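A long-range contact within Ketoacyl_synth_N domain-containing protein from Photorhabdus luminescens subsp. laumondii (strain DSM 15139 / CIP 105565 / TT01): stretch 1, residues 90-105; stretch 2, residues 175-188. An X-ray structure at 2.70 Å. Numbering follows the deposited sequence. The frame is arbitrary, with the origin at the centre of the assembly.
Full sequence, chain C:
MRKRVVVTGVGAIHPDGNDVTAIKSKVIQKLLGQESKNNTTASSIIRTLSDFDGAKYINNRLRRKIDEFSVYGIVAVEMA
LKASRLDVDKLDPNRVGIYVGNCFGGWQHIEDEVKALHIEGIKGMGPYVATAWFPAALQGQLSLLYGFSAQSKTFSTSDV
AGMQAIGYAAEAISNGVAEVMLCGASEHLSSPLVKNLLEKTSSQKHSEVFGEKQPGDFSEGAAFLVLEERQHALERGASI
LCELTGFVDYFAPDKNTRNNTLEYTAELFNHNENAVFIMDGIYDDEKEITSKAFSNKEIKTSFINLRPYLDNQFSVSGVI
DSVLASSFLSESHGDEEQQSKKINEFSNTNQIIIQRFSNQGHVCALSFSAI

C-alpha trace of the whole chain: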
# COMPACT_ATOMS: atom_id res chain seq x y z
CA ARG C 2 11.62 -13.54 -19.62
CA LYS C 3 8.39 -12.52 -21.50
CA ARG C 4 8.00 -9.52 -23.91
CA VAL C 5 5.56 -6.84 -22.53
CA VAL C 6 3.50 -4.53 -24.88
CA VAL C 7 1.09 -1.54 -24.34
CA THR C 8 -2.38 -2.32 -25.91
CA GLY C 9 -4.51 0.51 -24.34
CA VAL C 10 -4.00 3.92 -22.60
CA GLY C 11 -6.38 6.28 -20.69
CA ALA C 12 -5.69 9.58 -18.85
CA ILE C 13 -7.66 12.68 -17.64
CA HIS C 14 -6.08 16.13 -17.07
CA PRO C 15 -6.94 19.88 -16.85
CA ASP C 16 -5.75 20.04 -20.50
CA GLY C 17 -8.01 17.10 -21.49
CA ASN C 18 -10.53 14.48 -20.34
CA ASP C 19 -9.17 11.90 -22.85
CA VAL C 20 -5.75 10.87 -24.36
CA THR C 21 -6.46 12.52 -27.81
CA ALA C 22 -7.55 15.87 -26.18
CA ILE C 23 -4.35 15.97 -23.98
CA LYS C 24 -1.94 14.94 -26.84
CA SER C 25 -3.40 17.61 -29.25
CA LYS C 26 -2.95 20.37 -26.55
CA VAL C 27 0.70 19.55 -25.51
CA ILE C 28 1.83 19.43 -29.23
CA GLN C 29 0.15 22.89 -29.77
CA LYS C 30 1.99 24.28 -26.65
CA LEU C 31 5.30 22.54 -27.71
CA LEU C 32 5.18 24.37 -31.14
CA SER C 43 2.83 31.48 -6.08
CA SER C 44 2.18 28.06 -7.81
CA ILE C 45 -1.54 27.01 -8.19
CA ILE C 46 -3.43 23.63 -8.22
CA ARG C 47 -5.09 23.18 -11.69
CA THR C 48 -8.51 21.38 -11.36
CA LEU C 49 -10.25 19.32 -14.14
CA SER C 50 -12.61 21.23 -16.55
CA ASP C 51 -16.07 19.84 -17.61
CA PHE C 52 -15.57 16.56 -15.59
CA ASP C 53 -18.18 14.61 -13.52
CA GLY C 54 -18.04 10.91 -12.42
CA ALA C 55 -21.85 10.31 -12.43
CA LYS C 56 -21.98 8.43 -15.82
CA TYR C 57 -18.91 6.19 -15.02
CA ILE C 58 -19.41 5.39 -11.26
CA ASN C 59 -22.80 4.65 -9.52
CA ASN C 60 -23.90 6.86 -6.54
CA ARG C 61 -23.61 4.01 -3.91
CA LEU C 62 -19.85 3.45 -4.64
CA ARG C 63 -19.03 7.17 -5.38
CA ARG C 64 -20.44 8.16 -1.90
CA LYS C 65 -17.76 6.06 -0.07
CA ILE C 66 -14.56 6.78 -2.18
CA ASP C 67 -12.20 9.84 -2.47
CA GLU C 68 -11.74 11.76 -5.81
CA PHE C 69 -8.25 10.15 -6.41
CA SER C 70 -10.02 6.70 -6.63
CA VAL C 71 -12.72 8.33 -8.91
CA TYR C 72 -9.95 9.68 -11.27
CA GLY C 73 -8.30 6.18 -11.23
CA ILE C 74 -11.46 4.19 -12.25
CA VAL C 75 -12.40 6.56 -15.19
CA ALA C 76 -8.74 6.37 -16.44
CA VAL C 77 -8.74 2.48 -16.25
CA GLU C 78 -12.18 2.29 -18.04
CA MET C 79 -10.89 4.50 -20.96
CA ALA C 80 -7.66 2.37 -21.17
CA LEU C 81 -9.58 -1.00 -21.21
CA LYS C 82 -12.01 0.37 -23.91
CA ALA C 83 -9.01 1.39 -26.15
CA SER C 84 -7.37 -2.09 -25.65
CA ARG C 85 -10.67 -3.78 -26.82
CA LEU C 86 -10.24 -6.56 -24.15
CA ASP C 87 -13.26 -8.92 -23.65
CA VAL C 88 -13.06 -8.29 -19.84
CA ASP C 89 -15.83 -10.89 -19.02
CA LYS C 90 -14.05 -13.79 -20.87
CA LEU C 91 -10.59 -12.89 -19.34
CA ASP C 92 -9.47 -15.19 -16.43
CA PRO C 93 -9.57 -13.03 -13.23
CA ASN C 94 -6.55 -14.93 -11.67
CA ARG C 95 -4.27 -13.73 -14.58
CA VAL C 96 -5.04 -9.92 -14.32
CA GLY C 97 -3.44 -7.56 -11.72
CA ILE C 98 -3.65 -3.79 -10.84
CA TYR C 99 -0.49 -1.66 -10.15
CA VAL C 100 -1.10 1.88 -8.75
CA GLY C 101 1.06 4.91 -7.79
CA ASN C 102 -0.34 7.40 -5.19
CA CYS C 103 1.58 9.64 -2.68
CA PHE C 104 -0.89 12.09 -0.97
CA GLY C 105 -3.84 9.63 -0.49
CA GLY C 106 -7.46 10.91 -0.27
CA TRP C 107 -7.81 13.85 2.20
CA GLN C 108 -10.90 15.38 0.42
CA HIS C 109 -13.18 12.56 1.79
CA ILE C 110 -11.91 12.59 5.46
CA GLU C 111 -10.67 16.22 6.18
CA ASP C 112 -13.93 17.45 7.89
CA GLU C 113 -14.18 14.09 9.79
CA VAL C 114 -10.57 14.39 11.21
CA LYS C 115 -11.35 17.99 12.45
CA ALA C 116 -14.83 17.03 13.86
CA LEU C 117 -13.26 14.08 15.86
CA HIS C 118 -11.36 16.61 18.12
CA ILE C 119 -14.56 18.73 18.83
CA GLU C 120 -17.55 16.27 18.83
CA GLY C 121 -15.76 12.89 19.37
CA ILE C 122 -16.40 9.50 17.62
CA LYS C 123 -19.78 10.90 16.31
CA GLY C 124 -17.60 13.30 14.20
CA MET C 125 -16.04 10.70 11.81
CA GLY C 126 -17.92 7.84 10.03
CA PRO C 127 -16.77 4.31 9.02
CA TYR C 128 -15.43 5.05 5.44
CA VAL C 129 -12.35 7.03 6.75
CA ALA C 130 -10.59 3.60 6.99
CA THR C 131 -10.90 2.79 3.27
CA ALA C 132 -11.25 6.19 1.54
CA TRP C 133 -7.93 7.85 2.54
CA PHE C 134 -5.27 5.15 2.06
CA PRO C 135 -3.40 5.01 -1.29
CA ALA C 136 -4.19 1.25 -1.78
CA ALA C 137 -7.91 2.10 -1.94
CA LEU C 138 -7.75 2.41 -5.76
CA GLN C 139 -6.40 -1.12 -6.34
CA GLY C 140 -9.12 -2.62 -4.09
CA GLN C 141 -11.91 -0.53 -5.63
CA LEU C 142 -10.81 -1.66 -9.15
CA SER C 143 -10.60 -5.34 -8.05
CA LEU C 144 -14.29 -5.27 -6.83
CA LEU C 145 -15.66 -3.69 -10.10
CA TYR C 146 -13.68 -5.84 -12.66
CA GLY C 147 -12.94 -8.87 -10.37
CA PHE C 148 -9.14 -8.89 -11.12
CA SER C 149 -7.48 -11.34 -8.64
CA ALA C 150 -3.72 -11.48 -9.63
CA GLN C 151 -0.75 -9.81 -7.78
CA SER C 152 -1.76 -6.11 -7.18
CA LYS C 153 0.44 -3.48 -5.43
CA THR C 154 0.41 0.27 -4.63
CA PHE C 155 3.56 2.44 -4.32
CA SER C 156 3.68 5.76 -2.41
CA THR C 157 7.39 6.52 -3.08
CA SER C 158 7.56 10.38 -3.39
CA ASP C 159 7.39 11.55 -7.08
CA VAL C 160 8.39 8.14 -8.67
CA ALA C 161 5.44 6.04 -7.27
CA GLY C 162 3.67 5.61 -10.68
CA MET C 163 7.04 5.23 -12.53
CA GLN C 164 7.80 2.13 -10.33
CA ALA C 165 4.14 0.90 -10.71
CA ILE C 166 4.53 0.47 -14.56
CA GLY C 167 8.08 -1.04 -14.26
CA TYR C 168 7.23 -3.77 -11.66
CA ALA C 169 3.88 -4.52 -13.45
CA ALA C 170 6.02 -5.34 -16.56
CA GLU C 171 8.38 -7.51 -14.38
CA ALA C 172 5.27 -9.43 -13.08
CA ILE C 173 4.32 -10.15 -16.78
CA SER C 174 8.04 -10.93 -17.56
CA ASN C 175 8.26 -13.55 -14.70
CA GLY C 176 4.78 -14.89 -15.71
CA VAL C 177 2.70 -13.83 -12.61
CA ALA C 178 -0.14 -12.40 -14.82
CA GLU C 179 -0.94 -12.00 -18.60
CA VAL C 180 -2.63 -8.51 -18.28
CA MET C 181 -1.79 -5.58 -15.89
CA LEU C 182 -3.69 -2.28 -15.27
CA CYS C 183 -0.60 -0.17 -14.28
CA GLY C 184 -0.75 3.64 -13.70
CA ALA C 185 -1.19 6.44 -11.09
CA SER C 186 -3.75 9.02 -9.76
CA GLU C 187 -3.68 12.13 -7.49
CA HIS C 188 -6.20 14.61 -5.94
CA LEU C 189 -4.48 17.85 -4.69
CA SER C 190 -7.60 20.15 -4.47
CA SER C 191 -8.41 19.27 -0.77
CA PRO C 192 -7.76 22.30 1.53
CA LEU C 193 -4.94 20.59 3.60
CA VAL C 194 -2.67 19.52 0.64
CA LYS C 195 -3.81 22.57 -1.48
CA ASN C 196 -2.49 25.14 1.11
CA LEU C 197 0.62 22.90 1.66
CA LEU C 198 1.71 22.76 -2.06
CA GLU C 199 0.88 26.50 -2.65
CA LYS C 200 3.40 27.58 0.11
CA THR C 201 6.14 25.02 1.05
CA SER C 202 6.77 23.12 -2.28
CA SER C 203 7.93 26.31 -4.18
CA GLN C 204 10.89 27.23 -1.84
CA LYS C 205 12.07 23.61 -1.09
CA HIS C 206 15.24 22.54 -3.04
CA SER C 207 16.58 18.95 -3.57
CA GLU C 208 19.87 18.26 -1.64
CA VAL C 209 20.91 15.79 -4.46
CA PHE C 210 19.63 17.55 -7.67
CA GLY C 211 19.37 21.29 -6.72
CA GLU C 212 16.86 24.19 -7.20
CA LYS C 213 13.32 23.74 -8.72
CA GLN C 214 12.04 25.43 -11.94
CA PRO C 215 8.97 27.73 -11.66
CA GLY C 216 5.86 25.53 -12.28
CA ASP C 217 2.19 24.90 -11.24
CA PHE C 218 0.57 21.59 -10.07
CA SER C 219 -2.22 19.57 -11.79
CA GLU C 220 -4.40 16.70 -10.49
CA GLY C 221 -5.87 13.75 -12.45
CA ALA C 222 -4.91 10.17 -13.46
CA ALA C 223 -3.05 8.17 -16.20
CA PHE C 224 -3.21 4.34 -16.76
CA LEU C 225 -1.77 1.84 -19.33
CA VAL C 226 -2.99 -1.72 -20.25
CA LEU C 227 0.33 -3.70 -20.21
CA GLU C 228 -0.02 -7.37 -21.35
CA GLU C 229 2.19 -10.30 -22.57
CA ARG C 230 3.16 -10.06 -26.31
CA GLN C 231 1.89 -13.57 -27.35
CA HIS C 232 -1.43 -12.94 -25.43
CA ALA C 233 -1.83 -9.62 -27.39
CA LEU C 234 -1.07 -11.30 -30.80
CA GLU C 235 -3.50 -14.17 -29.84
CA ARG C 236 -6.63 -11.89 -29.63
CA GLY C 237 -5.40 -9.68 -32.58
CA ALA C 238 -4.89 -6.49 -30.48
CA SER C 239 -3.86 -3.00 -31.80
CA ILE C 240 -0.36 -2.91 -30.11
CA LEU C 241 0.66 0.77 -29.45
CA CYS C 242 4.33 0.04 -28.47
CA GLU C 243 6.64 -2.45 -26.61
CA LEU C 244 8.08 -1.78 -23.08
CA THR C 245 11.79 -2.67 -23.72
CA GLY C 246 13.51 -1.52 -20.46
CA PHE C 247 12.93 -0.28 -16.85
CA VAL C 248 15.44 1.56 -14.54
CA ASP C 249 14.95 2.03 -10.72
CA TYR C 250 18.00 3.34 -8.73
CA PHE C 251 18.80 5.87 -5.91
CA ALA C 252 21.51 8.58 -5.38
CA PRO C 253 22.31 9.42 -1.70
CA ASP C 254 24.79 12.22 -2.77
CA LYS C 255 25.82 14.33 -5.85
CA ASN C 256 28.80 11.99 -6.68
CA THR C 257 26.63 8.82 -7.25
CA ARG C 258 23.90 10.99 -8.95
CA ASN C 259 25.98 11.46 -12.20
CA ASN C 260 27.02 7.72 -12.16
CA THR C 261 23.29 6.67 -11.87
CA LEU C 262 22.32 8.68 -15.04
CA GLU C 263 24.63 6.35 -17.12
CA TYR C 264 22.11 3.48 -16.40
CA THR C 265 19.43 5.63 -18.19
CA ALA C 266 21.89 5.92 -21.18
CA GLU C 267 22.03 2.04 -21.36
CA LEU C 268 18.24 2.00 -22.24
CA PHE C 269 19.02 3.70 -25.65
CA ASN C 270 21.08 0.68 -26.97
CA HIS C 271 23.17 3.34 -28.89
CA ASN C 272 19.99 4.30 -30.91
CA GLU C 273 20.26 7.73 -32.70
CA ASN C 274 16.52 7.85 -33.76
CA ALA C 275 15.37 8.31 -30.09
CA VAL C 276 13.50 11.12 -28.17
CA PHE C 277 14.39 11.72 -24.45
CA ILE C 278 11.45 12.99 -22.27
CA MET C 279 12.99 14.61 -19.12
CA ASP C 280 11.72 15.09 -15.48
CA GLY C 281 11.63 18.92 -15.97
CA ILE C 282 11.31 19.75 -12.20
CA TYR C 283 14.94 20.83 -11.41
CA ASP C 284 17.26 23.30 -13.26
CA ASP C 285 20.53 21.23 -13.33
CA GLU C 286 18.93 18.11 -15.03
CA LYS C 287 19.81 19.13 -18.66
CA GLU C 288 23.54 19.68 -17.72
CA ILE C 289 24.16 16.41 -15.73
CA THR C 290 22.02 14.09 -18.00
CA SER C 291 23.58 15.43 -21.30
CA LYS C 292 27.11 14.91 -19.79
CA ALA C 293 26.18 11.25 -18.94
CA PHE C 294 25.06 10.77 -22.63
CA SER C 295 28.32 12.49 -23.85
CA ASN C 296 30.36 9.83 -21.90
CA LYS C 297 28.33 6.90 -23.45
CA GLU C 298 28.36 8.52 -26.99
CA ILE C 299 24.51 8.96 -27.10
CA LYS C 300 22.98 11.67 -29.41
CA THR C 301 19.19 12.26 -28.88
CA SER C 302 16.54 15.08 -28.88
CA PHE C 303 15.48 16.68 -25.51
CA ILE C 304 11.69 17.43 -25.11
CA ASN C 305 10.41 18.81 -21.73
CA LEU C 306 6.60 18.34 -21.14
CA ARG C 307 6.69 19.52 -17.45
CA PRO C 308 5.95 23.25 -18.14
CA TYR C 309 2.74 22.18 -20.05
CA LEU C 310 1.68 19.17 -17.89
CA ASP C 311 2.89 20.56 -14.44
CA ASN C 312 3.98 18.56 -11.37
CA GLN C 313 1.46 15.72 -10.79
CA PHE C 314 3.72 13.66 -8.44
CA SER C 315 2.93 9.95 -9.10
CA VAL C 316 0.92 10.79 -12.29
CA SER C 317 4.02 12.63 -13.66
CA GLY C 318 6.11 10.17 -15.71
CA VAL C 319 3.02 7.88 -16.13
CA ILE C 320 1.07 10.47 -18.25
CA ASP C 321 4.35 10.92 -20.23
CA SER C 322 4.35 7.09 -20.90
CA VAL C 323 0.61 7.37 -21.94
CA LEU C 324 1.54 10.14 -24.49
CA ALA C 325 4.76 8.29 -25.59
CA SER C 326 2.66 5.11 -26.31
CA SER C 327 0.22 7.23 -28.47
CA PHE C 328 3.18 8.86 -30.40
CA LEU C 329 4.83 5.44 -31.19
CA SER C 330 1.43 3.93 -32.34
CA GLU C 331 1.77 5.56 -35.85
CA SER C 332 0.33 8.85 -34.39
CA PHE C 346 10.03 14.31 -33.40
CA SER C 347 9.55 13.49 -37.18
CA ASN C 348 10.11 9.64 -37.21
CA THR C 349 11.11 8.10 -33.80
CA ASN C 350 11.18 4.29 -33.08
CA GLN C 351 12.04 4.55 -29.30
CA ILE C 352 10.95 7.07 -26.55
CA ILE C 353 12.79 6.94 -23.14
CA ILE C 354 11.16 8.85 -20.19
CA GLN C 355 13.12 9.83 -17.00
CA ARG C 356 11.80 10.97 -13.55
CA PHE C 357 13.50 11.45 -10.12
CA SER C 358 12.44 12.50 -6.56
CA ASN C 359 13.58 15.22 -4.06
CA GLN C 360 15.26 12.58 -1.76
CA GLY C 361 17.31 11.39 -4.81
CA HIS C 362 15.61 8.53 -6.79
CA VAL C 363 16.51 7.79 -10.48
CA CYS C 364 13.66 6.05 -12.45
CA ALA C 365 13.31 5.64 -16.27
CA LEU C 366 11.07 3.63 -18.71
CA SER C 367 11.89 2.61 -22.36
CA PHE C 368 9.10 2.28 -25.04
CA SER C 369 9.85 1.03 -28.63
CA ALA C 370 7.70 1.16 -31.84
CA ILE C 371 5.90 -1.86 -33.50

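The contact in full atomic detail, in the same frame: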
# COMPACT_ATOMS: atom_id res chain seq x y z
N LYS C 90 -14.63 -12.49 -20.45
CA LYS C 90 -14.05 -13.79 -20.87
C LYS C 90 -12.64 -13.97 -20.27
O LYS C 90 -12.22 -15.13 -20.11
CB LYS C 90 -14.02 -13.90 -22.40
CG LYS C 90 -15.38 -14.10 -23.05
CD LYS C 90 -15.32 -14.33 -24.54
CE LYS C 90 -16.67 -14.66 -25.14
NZ LYS C 90 -16.58 -14.88 -26.61
N LEU C 91 -11.95 -12.87 -19.95
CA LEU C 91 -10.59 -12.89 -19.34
C LEU C 91 -10.64 -13.61 -17.99
O LEU C 91 -11.61 -13.39 -17.23
CB LEU C 91 -10.07 -11.45 -19.17
CG LEU C 91 -8.94 -11.05 -20.11
CD1 LEU C 91 -9.40 -11.06 -21.56
CD2 LEU C 91 -8.38 -9.69 -19.74
N ASP C 92 -9.63 -14.44 -17.71
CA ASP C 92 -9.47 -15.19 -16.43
C ASP C 92 -9.06 -14.20 -15.34
O ASP C 92 -8.02 -13.56 -15.46
CB ASP C 92 -8.45 -16.32 -16.58
CG ASP C 92 -8.44 -17.31 -15.43
OD1 ASP C 92 -9.53 -17.71 -14.98
OD2 ASP C 92 -7.33 -17.69 -14.99
N PRO C 93 -9.86 -14.04 -14.25
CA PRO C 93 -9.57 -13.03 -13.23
C PRO C 93 -8.25 -13.26 -12.47
O PRO C 93 -7.70 -12.30 -11.98
CB PRO C 93 -10.77 -13.13 -12.27
CG PRO C 93 -11.31 -14.53 -12.48
CD PRO C 93 -11.07 -14.82 -13.94
N ASN C 94 -7.78 -14.52 -12.41
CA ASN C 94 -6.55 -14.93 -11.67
C ASN C 94 -5.29 -14.49 -12.43
O ASN C 94 -4.21 -14.54 -11.81
CB ASN C 94 -6.52 -16.44 -11.42
CG ASN C 94 -7.63 -16.93 -10.51
OD1 ASN C 94 -8.41 -16.13 -9.99
ND2 ASN C 94 -7.71 -18.23 -10.32
N ARG C 95 -5.41 -14.10 -13.70
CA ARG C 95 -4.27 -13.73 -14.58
C ARG C 95 -4.32 -12.24 -14.95
O ARG C 95 -3.73 -11.87 -15.99
CB ARG C 95 -4.29 -14.59 -15.85
CG ARG C 95 -4.27 -16.09 -15.60
CD ARG C 95 -3.07 -16.56 -14.79
NE ARG C 95 -1.80 -16.18 -15.38
CZ ARG C 95 -0.61 -16.38 -14.83
NH1 ARG C 95 -0.51 -16.96 -13.64
NH2 ARG C 95 0.49 -16.00 -15.46
N VAL C 96 -4.97 -11.41 -14.13
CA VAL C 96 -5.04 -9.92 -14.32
C VAL C 96 -4.79 -9.24 -12.97
O VAL C 96 -5.51 -9.56 -12.00
CB VAL C 96 -6.39 -9.47 -14.92
CG1 VAL C 96 -6.37 -7.99 -15.26
CG2 VAL C 96 -6.77 -10.29 -16.15
N GLY C 97 -3.81 -8.33 -12.92
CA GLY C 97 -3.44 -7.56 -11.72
C GLY C 97 -3.62 -6.06 -11.93
O GLY C 97 -3.89 -5.65 -13.07
N ILE C 98 -3.49 -5.28 -10.85
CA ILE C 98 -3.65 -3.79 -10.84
C ILE C 98 -2.48 -3.18 -10.07
O ILE C 98 -2.38 -3.44 -8.86
CB ILE C 98 -5.00 -3.39 -10.22
CG1 ILE C 98 -6.19 -4.09 -10.89
CG2 ILE C 98 -5.17 -1.88 -10.24
CD1 ILE C 98 -7.40 -4.23 -9.99
N TYR C 99 -1.64 -2.39 -10.75
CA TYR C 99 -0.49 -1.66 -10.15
C TYR C 99 -0.79 -0.16 -10.13
O TYR C 99 -1.11 0.42 -11.19
CB TYR C 99 0.81 -1.98 -10.90
CG TYR C 99 1.58 -3.13 -10.30
CD1 TYR C 99 1.10 -4.43 -10.41
CD2 TYR C 99 2.76 -2.93 -9.61
CE1 TYR C 99 1.79 -5.50 -9.86
CE2 TYR C 99 3.46 -3.99 -9.05
CZ TYR C 99 2.97 -5.28 -9.17
OH TYR C 99 3.66 -6.32 -8.63
N VAL C 100 -0.73 0.45 -8.94
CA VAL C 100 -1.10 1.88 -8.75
C VAL C 100 0.04 2.65 -8.07
O VAL C 100 0.79 2.05 -7.32
CB VAL C 100 -2.39 1.99 -7.91
CG1 VAL C 100 -3.00 3.38 -7.91
CG2 VAL C 100 -3.43 0.97 -8.33
N GLY C 101 0.15 3.94 -8.40
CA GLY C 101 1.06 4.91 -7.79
C GLY C 101 0.28 6.09 -7.21
O GLY C 101 -0.43 6.75 -7.99
N ASN C 102 0.38 6.31 -5.90
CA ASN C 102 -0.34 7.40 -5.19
C ASN C 102 0.43 7.78 -3.92
O ASN C 102 0.74 6.87 -3.13
CB ASN C 102 -1.78 7.01 -4.86
CG ASN C 102 -2.54 8.11 -4.15
OD1 ASN C 102 -2.90 7.97 -2.98
ND2 ASN C 102 -2.76 9.22 -4.83
N CYS C 103 0.70 9.08 -3.74
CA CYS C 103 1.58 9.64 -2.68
C CYS C 103 0.76 10.29 -1.56
O CYS C 103 1.02 9.97 -0.38
CB CYS C 103 2.56 10.65 -3.27
SG CYS C 103 3.60 9.96 -4.58
N PHE C 104 -0.19 11.17 -1.91
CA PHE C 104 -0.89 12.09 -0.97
C PHE C 104 -2.17 11.45 -0.40
O PHE C 104 -2.70 12.01 0.58
CB PHE C 104 -1.20 13.42 -1.65
CG PHE C 104 -0.03 14.37 -1.69
CD1 PHE C 104 0.32 15.13 -0.58
CD2 PHE C 104 0.74 14.50 -2.84
CE1 PHE C 104 1.39 16.00 -0.62
CE2 PHE C 104 1.81 15.37 -2.88
CZ PHE C 104 2.14 16.12 -1.77
N GLY C 105 -2.64 10.34 -0.97
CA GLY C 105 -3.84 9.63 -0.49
C GLY C 105 -5.12 10.33 -0.89
O GLY C 105 -5.16 10.89 -2.01
N ASN C 175 8.04 -12.34 -15.55
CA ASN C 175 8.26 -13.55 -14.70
C ASN C 175 7.08 -14.51 -14.82
O ASN C 175 7.21 -15.67 -14.37
CB ASN C 175 8.52 -13.16 -13.24
CG ASN C 175 9.81 -12.38 -13.06
OD1 ASN C 175 10.83 -12.71 -13.65
ND2 ASN C 175 9.76 -11.34 -12.24
N GLY C 176 5.95 -14.06 -15.39
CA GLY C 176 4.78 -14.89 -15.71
C GLY C 176 3.82 -15.00 -14.53
O GLY C 176 3.24 -16.09 -14.35
N VAL C 177 3.63 -13.91 -13.78
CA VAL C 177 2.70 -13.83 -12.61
C VAL C 177 1.28 -13.58 -13.14
O VAL C 177 0.34 -14.16 -12.56
CB VAL C 177 3.13 -12.73 -11.61
CG1 VAL C 177 2.21 -12.68 -10.40
CG2 VAL C 177 4.58 -12.90 -11.17
N ALA C 178 1.14 -12.74 -14.17
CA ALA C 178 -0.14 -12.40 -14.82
C ALA C 178 0.08 -12.11 -16.31
O ALA C 178 1.22 -11.76 -16.68
CB ALA C 178 -0.78 -11.22 -14.12
N GLU C 179 -0.97 -12.25 -17.13
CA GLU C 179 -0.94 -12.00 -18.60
C GLU C 179 -1.26 -10.53 -18.89
O GLU C 179 -0.67 -9.99 -19.84
CB GLU C 179 -1.94 -12.91 -19.33
CG GLU C 179 -1.31 -14.18 -19.86
CD GLU C 179 -0.73 -15.09 -18.78
OE1 GLU C 179 0.48 -15.37 -18.83
OE2 GLU C 179 -1.50 -15.50 -17.89
N VAL C 180 -2.19 -9.93 -18.13
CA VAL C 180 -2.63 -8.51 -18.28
C VAL C 180 -2.34 -7.77 -16.97
O VAL C 180 -2.38 -8.41 -15.90
CB VAL C 180 -4.12 -8.42 -18.66
CG1 VAL C 180 -4.51 -7.01 -19.07
CG2 VAL C 180 -4.48 -9.40 -19.76
N MET C 181 -2.05 -6.47 -17.06
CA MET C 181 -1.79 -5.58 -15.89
C MET C 181 -2.34 -4.18 -16.16
O MET C 181 -1.95 -3.58 -17.18
CB MET C 181 -0.28 -5.48 -15.60
CG MET C 181 0.25 -6.64 -14.79
SD MET C 181 -0.37 -6.62 -13.09
CE MET C 181 0.52 -8.02 -12.40
N LEU C 182 -3.20 -3.68 -15.27
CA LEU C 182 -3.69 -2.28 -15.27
C LEU C 182 -2.76 -1.44 -14.39
O LEU C 182 -3.07 -1.26 -13.20
CB LEU C 182 -5.14 -2.23 -14.75
CG LEU C 182 -6.23 -2.61 -15.76
CD1 LEU C 182 -6.29 -1.61 -16.90
CD2 LEU C 182 -6.02 -4.02 -16.30
N CYS C 183 -1.64 -0.98 -14.96
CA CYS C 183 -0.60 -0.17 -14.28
C CYS C 183 -0.85 1.32 -14.56
O CYS C 183 -1.27 1.65 -15.69
CB CYS C 183 0.80 -0.56 -14.72
SG CYS C 183 1.14 -0.16 -16.46
N GLY C 184 -0.59 2.18 -13.57
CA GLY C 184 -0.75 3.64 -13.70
C GLY C 184 -0.67 4.35 -12.35
O GLY C 184 -0.10 3.76 -11.41
N ALA C 185 -1.23 5.56 -12.28
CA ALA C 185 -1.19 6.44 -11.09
C ALA C 185 -2.39 7.40 -11.10
O ALA C 185 -3.04 7.53 -12.15
CB ALA C 185 0.11 7.19 -11.06
N SER C 186 -2.66 8.03 -9.95
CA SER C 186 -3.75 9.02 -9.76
C SER C 186 -3.43 9.91 -8.55
O SER C 186 -2.81 9.40 -7.59
CB SER C 186 -5.08 8.34 -9.60
OG SER C 186 -6.12 9.30 -9.46
N GLU C 187 -3.89 11.16 -8.59
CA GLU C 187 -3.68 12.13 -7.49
C GLU C 187 -4.82 13.15 -7.45
O GLU C 187 -5.30 13.55 -8.51
CB GLU C 187 -2.40 12.94 -7.73
CG GLU C 187 -1.11 12.17 -7.54
CD GLU C 187 -0.74 11.80 -6.12
OE1 GLU C 187 0.20 11.03 -5.96
OE2 GLU C 187 -1.41 12.26 -5.20
N HIS C 188 -5.24 13.52 -6.24
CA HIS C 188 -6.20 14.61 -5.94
C HIS C 188 -5.54 15.60 -4.97
O HIS C 188 -5.28 15.20 -3.82
CB HIS C 188 -7.51 14.04 -5.39
CG HIS C 188 -8.53 15.09 -5.08
ND1 HIS C 188 -9.33 15.65 -6.05
CD2 HIS C 188 -8.88 15.68 -3.92
CE1 HIS C 188 -10.13 16.54 -5.50
NE2 HIS C 188 -9.87 16.58 -4.19
O HOH W 1 -4.04 11.97 -4.05

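This contact is a pair of neighbouring parallel β-strands, 96-101 and 180-187, joined by a backbone ladder and fastened at each end by polar side chains. The strands run 30° apart, and hydrogen bonds alternate in direction along them: Val 180 N gives to Arg 95 O (3.3 Å), Gly 97 N to Val 180 O (3.3 Å), Leu 182 N to Gly 97 O (3.0 Å), Tyr 99 N to Leu 182 O (3.1 Å), Gly 184 N to Tyr 99 O (3.0 Å), Gly 101 N to Gly 184 O (3.0 Å) and Ser 186 N to Gly 101 O (3.2 Å). Of these rungs, those donated by Gly 97 N, Gly 184 N and Gly 101 N are weak.

The side chains divide between the two faces of the sheet. On one, Val 96, Ile 98, Val 180 and Leu 182 pack as branched hydrocarbons suited to a buried strand; Val 96 CG1 lies 4.1 Å from Leu 182 CD2. On the other, Gly 97 leaves room for Met 181: Met 181 SD comes 3.5 Å from Gly 97 CA, and an ideal CB on Gly 97 would sit 2.7 Å from Met 181 SD, a clash. Met 181 SD also approaches Tyr 99 CD1 at 3.8 Å, meeting the ring obliquely.

At the start of the ladder, the long side chain of Arg 95 folds back, with chi1, chi2 and chi3 all m. Arg 95 NE forms a salt bridge with Glu 179 OE2 (2.6 Å), while Arg 95 NH2 donates to Gly 176 O (3.0 Å), so one guanidinium ties a charged side chain and a backbone carbonyl together. Gly 176, just past a helix, has the positive phi that glycine readily adopts.

At the far end, amide and carboxylate groups serve buried polar atoms. Asn 102 ND2 donates to Ser 186 O (2.8 Å), and Glu 187 OE1 accepts from Cys 103 N (3.0 Å). A water extends this network, accepting from Asn 102 ND2 (3.1 Å) and His 188 N (2.9 Å).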